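Local coordinates for protein L-ribulose 3-epimerase (Methylomonas sp. DH-1, PDB 7CJ7) that epimerises ketoses at C3, acting best on L-ribulose and also converting D-ribulose, D-allulose and D-fructose, as a manganese-dependent homodimeric TIM-barrel enzyme, at residues Ala35-Ile40 against Lys277-Ile282; Lys95-Leu100 against Lys145-Asp150; Ser199-Gly204 against Phe231-Gln236. One frame throughout, in Å; residues are numbered along the deposited sequence.

All three contacts belong to one TIM barrel and are largely buried, but none lies in the sugar and metal site. Contacts 1 and 2 both reach the barrel sheet, with centres 24 Å apart: contact 1 sets the last helix against the lead-in to strand 39-43, contact 2 sets helix 83-102 against the lead-in to strand 148-152. Contact 3 joins two helices of the outer layer, has its centre furthest from that of the chain and carries two exposed residues. Chemistry varies accordingly: a methyl over a tyrosine ring in contact 1, a salt bridge beside an apolar patch in contact 2, and apolar packing without hydrogen bonds in contact 3.

Contact 1 of 3, residues Ala35-Ile40 against Lys277-Ile282; sequences AGYDYI and KALEFI
The ring of Tyr37 has one face covered by Leu279, whose methyl CD2 stands over the ring centre, 4.0 Å from the centroid and only 4° off the normal, a well-centred CH-pi contact. On the same face, Leu279 CD1 stands over the ring atom CE1 of Tyr37, 3.8 Å away, and Leu279 CB reaches Tyr37 CZ, also at 3.8 Å. The leucine thus covers the ring from its middle to its hydroxyl end, the two side chains sliding past each other in opposite directions. Beyond the rim, Tyr37 OH meets Ala278 CB at 3.7 Å, while its hydrogen bond goes to the carbonyl O of Ala275, one turn earlier in the helix. The bond to Leu279 CB points toward the turn, and CG is anti to the backbone N (chi1 -171°), beside the carbonyl carbon. Leu279 CD2 also touches two backbone oxygens, lying 3.4 Å from Ala35 O and 3.5 Å from Gly36 O. Both oxygens lie at the C-terminal end of helix 22-35, which Gly36 closes in a Schellman motif; its phi is positive (98°), and a CB there would jam against the preceding carbonyl O. An alanine in place of Tyr37 would probably leave Leu279 CD2 without the ring beneath it and Ala275 O without its hydroxyl partner, opening a gap beside the helix. The contact joins the turn between helix 22-35 and strand 39-43 to helix 271-285, the last of the chain, near the seam where the first and last barrel strands meet. Phe245 of strand 242-245 packs on Tyr37 and Ala278, Tyr9 of strand 8-12 packs on Leu279, and Asp38 is bonded through its backbone to Tyr9 and Arg65 on the flanking strands.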
loop_
_atom_site.group_PDB
_atom_site.type_symbol
_atom_site.label_atom_id
_atom_site.label_comp_id
_atom_site.label_asym_id
_atom_site.label_seq_id
_atom_site.Cartn_x
_atom_site.Cartn_y
_atom_site.Cartn_z
ATOM N N ALA A 35 -15.280 -8.867 -24.367
ATOM C CA ALA A 35 -15.928 -8.479 -23.092
ATOM C C ALA A 35 -16.871 -7.280 -23.283
ATOM O O ALA A 35 -17.689 -7.047 -22.396
ATOM C CB ALA A 35 -14.866 -8.181 -22.068
ATOM N N GLY A 36 -16.732 -6.518 -24.369
ATOM C CA GLY A 36 -17.635 -5.397 -24.706
ATOM C C GLY A 36 -17.070 -4.050 -24.272
ATOM O O GLY A 36 -17.839 -3.082 -24.182
ATOM N N TYR A 37 -15.767 -3.968 -24.012
ATOM C CA TYR A 37 -15.095 -2.682 -23.703
ATOM C C TYR A 37 -15.058 -1.801 -24.963
ATOM O O TYR A 37 -15.078 -2.325 -26.101
ATOM C CB TYR A 37 -13.698 -2.912 -23.127
ATOM C CG TYR A 37 -13.705 -3.459 -21.725
ATOM C CD1 TYR A 37 -13.787 -2.623 -20.624
ATOM C CD2 TYR A 37 -13.673 -4.822 -21.494
ATOM C CE1 TYR A 37 -13.811 -3.127 -19.337
ATOM C CE2 TYR A 37 -13.678 -5.342 -20.211
ATOM C CZ TYR A 37 -13.759 -4.491 -19.125
ATOM O OH TYR A 37 -13.770 -4.983 -17.849
ATOM N N ASP A 38 -15.031 -0.481 -24.751
ATOM C CA ASP A 38 -14.888 0.546 -25.813
ATOM C C ASP A 38 -13.414 0.711 -26.199
ATOM O O ASP A 38 -13.135 1.001 -27.376
ATOM C CB ASP A 38 -15.457 1.887 -25.353
ATOM C CG ASP A 38 -16.923 1.809 -24.991
ATOM O OD1 ASP A 38 -17.698 1.329 -25.836
ATOM O OD2 ASP A 38 -17.276 2.219 -23.870
ATOM N N TYR A 39 -12.496 0.567 -25.247
ATOM C CA TYR A 39 -11.052 0.776 -25.518
ATOM C C TYR A 39 -10.221 -0.182 -24.676
ATOM O O TYR A 39 -10.715 -0.758 -23.692
ATOM C CB TYR A 39 -10.647 2.237 -25.279
ATOM C CG TYR A 39 -10.672 2.690 -23.842
ATOM C CD1 TYR A 39 -9.563 2.567 -23.030
ATOM C CD2 TYR A 39 -11.814 3.224 -23.279
ATOM C CE1 TYR A 39 -9.576 2.988 -21.710
ATOM C CE2 TYR A 39 -11.851 3.630 -21.956
ATOM C CZ TYR A 39 -10.736 3.493 -21.157
ATOM O OH TYR A 39 -10.773 3.880 -19.846
ATOM N N ILE A 40 -8.976 -0.352 -25.092
ATOM C CA ILE A 40 -7.923 -1.023 -24.280
ATOM C C ILE A 40 -6.929 0.051 -23.843
ATOM O O ILE A 40 -6.638 0.965 -24.634
ATOM C CB ILE A 40 -7.250 -2.148 -25.079
ATOM C CG1 ILE A 40 -6.189 -2.843 -24.224
ATOM C CG2 ILE A 40 -6.674 -1.610 -26.377
ATOM C CD1 ILE A 40 -6.033 -4.293 -24.509
ATOM N N LYS A 277 -17.155 -9.701 -15.838
ATOM C CA LYS A 277 -17.831 -9.423 -14.550
ATOM C C LYS A 277 -17.523 -7.983 -14.132
ATOM O O LYS A 277 -18.421 -7.343 -13.577
ATOM C CB LYS A 277 -17.411 -10.431 -13.482
ATOM C CG LYS A 277 -18.109 -11.778 -13.604
ATOM C CD LYS A 277 -17.762 -12.733 -12.501
ATOM C CE LYS A 277 -18.545 -14.026 -12.561
ATOM N NZ LYS A 277 -17.714 -15.146 -12.069
ATOM N N ALA A 278 -16.303 -7.496 -14.392
ATOM C CA ALA A 278 -15.886 -6.120 -14.028
ATOM C C ALA A 278 -16.740 -5.119 -14.804
ATOM O O ALA A 278 -17.223 -4.153 -14.196
ATOM C CB ALA A 278 -14.424 -5.899 -14.298
ATOM N N LEU A 279 -16.879 -5.314 -16.111
ATOM C CA LEU A 279 -17.614 -4.356 -16.972
ATOM C C LEU A 279 -19.067 -4.309 -16.500
ATOM O O LEU A 279 -19.621 -3.205 -16.399
ATOM C CB LEU A 279 -17.520 -4.760 -18.442
ATOM C CG LEU A 279 -18.061 -3.709 -19.408
ATOM C CD1 LEU A 279 -17.534 -2.318 -19.066
ATOM C CD2 LEU A 279 -17.721 -4.073 -20.840
ATOM N N GLU A 280 -19.658 -5.470 -16.217
ATOM C CA GLU A 280 -21.051 -5.552 -15.709
ATOM C C GLU A 280 -21.150 -4.820 -14.362
ATOM O O GLU A 280 -22.133 -4.074 -14.152
ATOM C CB GLU A 280 -21.472 -7.012 -15.564
ATOM C CG GLU A 280 -22.915 -7.193 -15.138
ATOM C CD GLU A 280 -23.257 -8.605 -14.686
ATOM O OE1 GLU A 280 -22.427 -9.226 -13.970
ATOM O OE2 GLU A 280 -24.339 -9.090 -15.055
ATOM N N PHE A 281 -20.196 -5.054 -13.463
ATOM C CA PHE A 281 -20.135 -4.413 -12.122
ATOM C C PHE A 281 -20.166 -2.884 -12.283
ATOM O O PHE A 281 -20.925 -2.193 -11.597
ATOM C CB PHE A 281 -18.882 -4.879 -11.380
ATOM C CG PHE A 281 -18.761 -4.357 -9.972
ATOM C CD1 PHE A 281 -18.238 -3.097 -9.728
ATOM C CD2 PHE A 281 -19.175 -5.120 -8.891
ATOM C CE1 PHE A 281 -18.146 -2.611 -8.432
ATOM C CE2 PHE A 281 -19.068 -4.635 -7.597
ATOM C CZ PHE A 281 -18.556 -3.381 -7.375
ATOM N N ILE A 282 -19.327 -2.355 -13.166
ATOM C CA ILE A 282 -19.196 -0.886 -13.388
ATOM C C ILE A 282 -20.488 -0.344 -14.012
ATOM O O ILE A 282 -21.024 0.647 -13.504
ATOM C CB ILE A 282 -17.954 -0.587 -14.240
ATOM C CG1 ILE A 282 -16.673 -0.955 -13.488
ATOM C CG2 ILE A 282 -17.947 0.860 -14.703
ATOM C CD1 ILE A 282 -15.458 -1.053 -14.375
#

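Contact 2 of 3, residues Lys95-Leu100 against Lys145-Asp150; sequences KATDVL and KGINID
Lys145 reaches over to Asp98 with its chain extended beyond CG, and the contact develops toward its end. CB points at helix 83-102 and CG stands beside the backbone N (chi1 -64°). CD passes the methyl CG2 of Thr97 loosely at 4.4 Å, CE comes within 3.5 Å of Asp98 OD1, and NZ closes a salt bridge to that same oxygen at 2.9 Å. The ammonium approaches from above the carboxylate plane, 60° out of it. Asp98 OD1 also bonds Tyr141 OH, so one oxygen serves two partners. A water that donates to Asp98 O is weakly linked to NZ as well. Beneath this polar bridge, Ile147, just before strand 148-152, packs on the helix. Its CD1 meets Thr97 CG2 at 3.8 Å and Thr97 O at 3.5 Å, and its CG2 touches Leu100 CD2 at 3.7 Å. Ala142 of helix 125-143 and Leu108 of strand 107-112 border this patch, where helix 83-102 faces the loop leading into strand 148-152. The chemistry is layered: buried aliphatic branches fit Ile147 to the helix, while the partly exposed ion pair closes the contact above them; the hydroxyl of Tyr141 would probably ease the charge on the carboxylate, and the water gives the ammonium only a weak further partner.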
loop_
_atom_site.group_PDB
_atom_site.type_symbol
_atom_site.label_atom_id
_atom_site.label_comp_id
_atom_site.label_asym_id
_atom_site.label_seq_id
_atom_site.Cartn_x
_atom_site.Cartn_y
_atom_site.Cartn_z
ATOM N N LYS A 95 8.059 10.013 -26.765
ATOM C CA LYS A 95 7.881 8.776 -27.567
ATOM C C LYS A 95 6.504 8.169 -27.261
ATOM O O LYS A 95 5.826 7.739 -28.220
ATOM C CB LYS A 95 8.998 7.770 -27.287
ATOM C CG LYS A 95 8.936 6.508 -28.136
ATOM C CD LYS A 95 9.142 6.764 -29.617
ATOM C CE LYS A 95 8.937 5.523 -30.455
ATOM N NZ LYS A 95 9.036 5.823 -31.902
ATOM N N ALA A 96 6.100 8.148 -25.988
ATOM C CA ALA A 96 4.795 7.599 -25.552
ATOM C C ALA A 96 3.680 8.428 -26.193
ATOM O O ALA A 96 2.722 7.839 -26.721
ATOM C CB ALA A 96 4.687 7.574 -24.048
ATOM N N THR A 97 3.825 9.750 -26.190
ATOM C CA THR A 97 2.857 10.677 -26.831
ATOM C C THR A 97 2.761 10.339 -28.323
ATOM O O THR A 97 1.645 10.266 -28.845
ATOM C CB THR A 97 3.250 12.137 -26.587
ATOM O OG1 THR A 97 3.299 12.365 -25.176
ATOM C CG2 THR A 97 2.284 13.103 -27.228
ATOM N N ASP A 98 3.898 10.139 -28.981
ATOM C CA ASP A 98 3.972 9.855 -30.437
ATOM C C ASP A 98 3.232 8.546 -30.732
ATOM O O ASP A 98 2.495 8.481 -31.732
ATOM C CB ASP A 98 5.420 9.768 -30.915
ATOM C CG ASP A 98 6.184 11.089 -30.910
ATOM O OD1 ASP A 98 5.554 12.157 -30.733
ATOM O OD2 ASP A 98 7.407 11.037 -31.118
ATOM N N VAL A 99 3.446 7.526 -29.909
ATOM C CA VAL A 99 2.809 6.196 -30.096
ATOM C C VAL A 99 1.300 6.371 -29.941
ATOM O O VAL A 99 0.555 5.859 -30.783
ATOM C CB VAL A 99 3.357 5.154 -29.111
ATOM C CG1 VAL A 99 2.497 3.897 -29.086
ATOM C CG2 VAL A 99 4.799 4.811 -29.442
ATOM N N LEU A 100 0.875 7.090 -28.897
ATOM C CA LEU A 100 -0.561 7.306 -28.613
ATOM C C LEU A 100 -1.203 8.019 -29.808
ATOM O O LEU A 100 -2.254 7.568 -30.264
ATOM C CB LEU A 100 -0.695 8.122 -27.331
ATOM C CG LEU A 100 -2.116 8.514 -26.938
ATOM C CD1 LEU A 100 -2.969 7.290 -26.644
ATOM C CD2 LEU A 100 -2.078 9.434 -25.733
ATOM N N LYS A 145 -0.555 17.478 -30.544
ATOM C CA LYS A 145 -1.056 16.203 -31.131
ATOM C C LYS A 145 -2.459 15.871 -30.609
ATOM O O LYS A 145 -2.872 14.711 -30.740
ATOM C CB LYS A 145 -0.055 15.092 -30.814
ATOM C CG LYS A 145 1.307 15.314 -31.450
ATOM C CD LYS A 145 2.196 14.102 -31.467
ATOM C CE LYS A 145 3.404 14.316 -32.356
ATOM N NZ LYS A 145 3.919 13.043 -32.910
ATOM N N GLY A 146 -3.163 16.849 -30.032
ATOM C CA GLY A 146 -4.560 16.696 -29.576
ATOM C C GLY A 146 -4.696 15.714 -28.423
ATOM O O GLY A 146 -5.751 15.062 -28.301
ATOM N N ILE A 147 -3.684 15.635 -27.563
ATOM C CA ILE A 147 -3.637 14.639 -26.459
ATOM C C ILE A 147 -3.737 15.363 -25.108
ATOM O O ILE A 147 -3.055 16.392 -24.900
ATOM C CB ILE A 147 -2.388 13.751 -26.601
ATOM C CG1 ILE A 147 -2.572 12.730 -27.735
ATOM C CG2 ILE A 147 -2.040 13.080 -25.279
ATOM C CD1 ILE A 147 -1.285 12.152 -28.250
ATOM N N ASN A 148 -4.615 14.865 -24.243
ATOM C CA ASN A 148 -4.682 15.250 -22.811
ATOM C C ASN A 148 -3.738 14.350 -22.009
ATOM O O ASN A 148 -3.638 13.140 -22.310
ATOM C CB ASN A 148 -6.094 15.129 -22.238
ATOM C CG ASN A 148 -7.130 15.945 -22.973
ATOM O OD1 ASN A 148 -6.912 17.120 -23.246
ATOM N ND2 ASN A 148 -8.268 15.334 -23.264
ATOM N N ILE A 149 -3.116 14.898 -20.971
ATOM C CA ILE A 149 -2.347 14.083 -19.996
ATOM C C ILE A 149 -3.125 14.070 -18.680
ATOM O O ILE A 149 -3.683 15.106 -18.285
ATOM C CB ILE A 149 -0.898 14.562 -19.839
ATOM C CG1 ILE A 149 -0.789 15.920 -19.141
ATOM C CG2 ILE A 149 -0.216 14.570 -21.197
ATOM C CD1 ILE A 149 0.645 16.304 -18.821
ATOM N N ASP A 150 -3.182 12.901 -18.056
ATOM C CA ASP A 150 -3.924 12.677 -16.797
ATOM C C ASP A 150 -2.929 12.097 -15.792
ATOM O O ASP A 150 -2.399 10.993 -16.035
ATOM C CB ASP A 150 -5.137 11.784 -17.046
ATOM C CG ASP A 150 -5.890 12.135 -18.318
ATOM O OD1 ASP A 150 -6.746 13.052 -18.266
ATOM O OD2 ASP A 150 -5.596 11.498 -19.363
HETATM O O HOH W 1 3.268 10.266 -33.696
#

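Contact 3 of 3, residues Ser199-Gly204 against Phe231-Gln236; sequences SVLAAG and FAALKQ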
loop_
_atom_site.group_PDB
_atom_site.type_symbol
_atom_site.label_atom_id
_atom_site.label_comp_id
_atom_site.label_asym_id
_atom_site.label_seq_id
_atom_site.Cartn_x
_atom_site.Cartn_y
_atom_site.Cartn_z
ATOM N N SER A 199 -12.124 13.979 -2.933
ATOM C CA SER A 199 -11.198 14.349 -4.037
ATOM C C SER A 199 -11.966 14.502 -5.349
ATOM O O SER A 199 -11.618 15.393 -6.145
ATOM C CB SER A 199 -10.072 13.362 -4.158
ATOM O OG SER A 199 -9.077 13.663 -3.196
ATOM N N VAL A 200 -12.969 13.660 -5.572
ATOM C CA VAL A 200 -13.786 13.699 -6.816
ATOM C C VAL A 200 -14.552 15.024 -6.834
ATOM O O VAL A 200 -14.532 15.698 -7.853
ATOM C CB VAL A 200 -14.747 12.503 -6.911
ATOM C CG1 VAL A 200 -15.743 12.675 -8.049
ATOM C CG2 VAL A 200 -13.993 11.194 -7.047
ATOM N N LEU A 201 -15.232 15.368 -5.740
ATOM C CA LEU A 201 -16.021 16.622 -5.648
ATOM C C LEU A 201 -15.088 17.828 -5.818
ATOM O O LEU A 201 -15.480 18.771 -6.518
ATOM C CB LEU A 201 -16.763 16.655 -4.310
ATOM C CG LEU A 201 -17.741 15.502 -4.073
ATOM C CD1 LEU A 201 -18.460 15.651 -2.742
ATOM C CD2 LEU A 201 -18.751 15.401 -5.203
ATOM N N ALA A 202 -13.885 17.791 -5.235
ATOM C CA ALA A 202 -12.920 18.905 -5.315
ATOM C C ALA A 202 -12.449 19.063 -6.763
ATOM O O ALA A 202 -12.315 20.217 -7.220
ATOM C CB ALA A 202 -11.766 18.678 -4.377
ATOM N N ALA A 203 -12.223 17.953 -7.471
ATOM C CA ALA A 203 -11.644 17.936 -8.837
ATOM C C ALA A 203 -12.651 18.499 -9.846
ATOM O O ALA A 203 -12.262 19.331 -10.683
ATOM C CB ALA A 203 -11.217 16.536 -9.199
ATOM N N GLY A 204 -13.914 18.088 -9.751
ATOM C CA GLY A 204 -14.937 18.451 -10.744
ATOM C C GLY A 204 -14.401 18.237 -12.150
ATOM O O GLY A 204 -13.922 17.120 -12.449
ATOM N N PHE A 231 -18.935 5.954 -6.968
ATOM C CA PHE A 231 -19.792 6.166 -8.163
ATOM C C PHE A 231 -20.814 7.281 -7.891
ATOM O O PHE A 231 -21.158 8.034 -8.821
ATOM C CB PHE A 231 -20.410 4.853 -8.637
ATOM C CG PHE A 231 -19.422 3.943 -9.318
ATOM C CD1 PHE A 231 -18.764 4.346 -10.469
ATOM C CD2 PHE A 231 -19.141 2.687 -8.804
ATOM C CE1 PHE A 231 -17.856 3.510 -11.102
ATOM C CE2 PHE A 231 -18.245 1.847 -9.447
ATOM C CZ PHE A 231 -17.605 2.260 -10.591
ATOM N N ALA A 232 -21.271 7.425 -6.652
ATOM C CA ALA A 232 -22.163 8.537 -6.258
ATOM C C ALA A 232 -21.454 9.874 -6.513
ATOM O O ALA A 232 -22.076 10.797 -7.072
ATOM C CB ALA A 232 -22.593 8.375 -4.825
ATOM N N ALA A 233 -20.182 9.980 -6.134
ATOM C CA ALA A 233 -19.393 11.225 -6.296
ATOM C C ALA A 233 -19.201 11.517 -7.789
ATOM O O ALA A 233 -19.326 12.681 -8.183
ATOM C CB ALA A 233 -18.074 11.103 -5.586
ATOM N N LEU A 234 -18.887 10.503 -8.599
ATOM C CA LEU A 234 -18.755 10.677 -10.068
ATOM C C LEU A 234 -20.067 11.240 -10.624
ATOM O O LEU A 234 -20.021 12.110 -11.493
ATOM C CB LEU A 234 -18.419 9.341 -10.739
ATOM C CG LEU A 234 -16.988 8.826 -10.589
ATOM C CD1 LEU A 234 -16.770 7.655 -11.529
ATOM C CD2 LEU A 234 -15.953 9.907 -10.856
ATOM N N LYS A 235 -21.206 10.741 -10.151
ATOM C CA LYS A 235 -22.526 11.212 -10.631
ATOM C C LYS A 235 -22.719 12.676 -10.228
ATOM O O LYS A 235 -23.282 13.432 -11.031
ATOM C CB LYS A 235 -23.644 10.332 -10.081
ATOM C CG LYS A 235 -25.023 10.643 -10.641
ATOM C CD LYS A 235 -26.069 9.664 -10.167
ATOM C CE LYS A 235 -27.238 9.566 -11.113
ATOM N NZ LYS A 235 -27.864 10.890 -11.298
ATOM N N GLN A 236 -22.265 13.052 -9.029
ATOM C CA GLN A 236 -22.441 14.409 -8.459
ATOM C C GLN A 236 -21.661 15.429 -9.295
ATOM O O GLN A 236 -22.103 16.584 -9.352
ATOM C CB GLN A 236 -22.023 14.416 -6.989
ATOM C CG GLN A 236 -22.207 15.766 -6.305
ATOM C CD GLN A 236 -23.605 16.329 -6.417
ATOM O OE1 GLN A 236 -24.599 15.601 -6.493
ATOM N NE2 GLN A 236 -23.689 17.650 -6.410
#
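Val200 and Ala233 bring their CA atoms to 6.2 Å where the short helical segments 199-203 and 231-236 run nearly parallel, 12° apart in direction with axes 8.9 Å from each other. Val200 carries the centre of the contact. Its CG1, anti to the backbone N (chi1 170°), points across the interface and lies 3.7 Å from Ala233 CB and 3.6 Å from Ala233 O, so the methyl rests against both the side chain and the peptide of the second helix. Val200 CB itself is 3.8 Å from Ala233 CB; the small side chain of Ala233 is consistent with so close an approach of Val200 to the backbone. Leu234 starts off pointing away, but its tip returns, and CD2 meets the same Val200 CG1 at 3.9 Å. On the outer side, Leu201 CD2 lies 3.6 Å from Gln236 CG, and the two side chains cross at a slant. The glutamine chain is bent at chi2 (54°), and it is the aliphatic part, CB and CG, that receives the leucine methyl. The same CD2 reaches Ala233 CB more loosely, at 4.4 Å. In the barrel these helices follow the neighbouring strands 180-185 and 207-212, the usual side-by-side packing of the helical layer in an alpha/beta barrel. Toward the sheet, Val200 lies on Leu184 and Leu234 on Leu207. The segments share no hydrogen bond; the contact is van der Waals packing and burial of apolar groups, with valine, alanine and leucine inward, and at the solvent side a leucine partly sheltered by the methylenes of a glutamine.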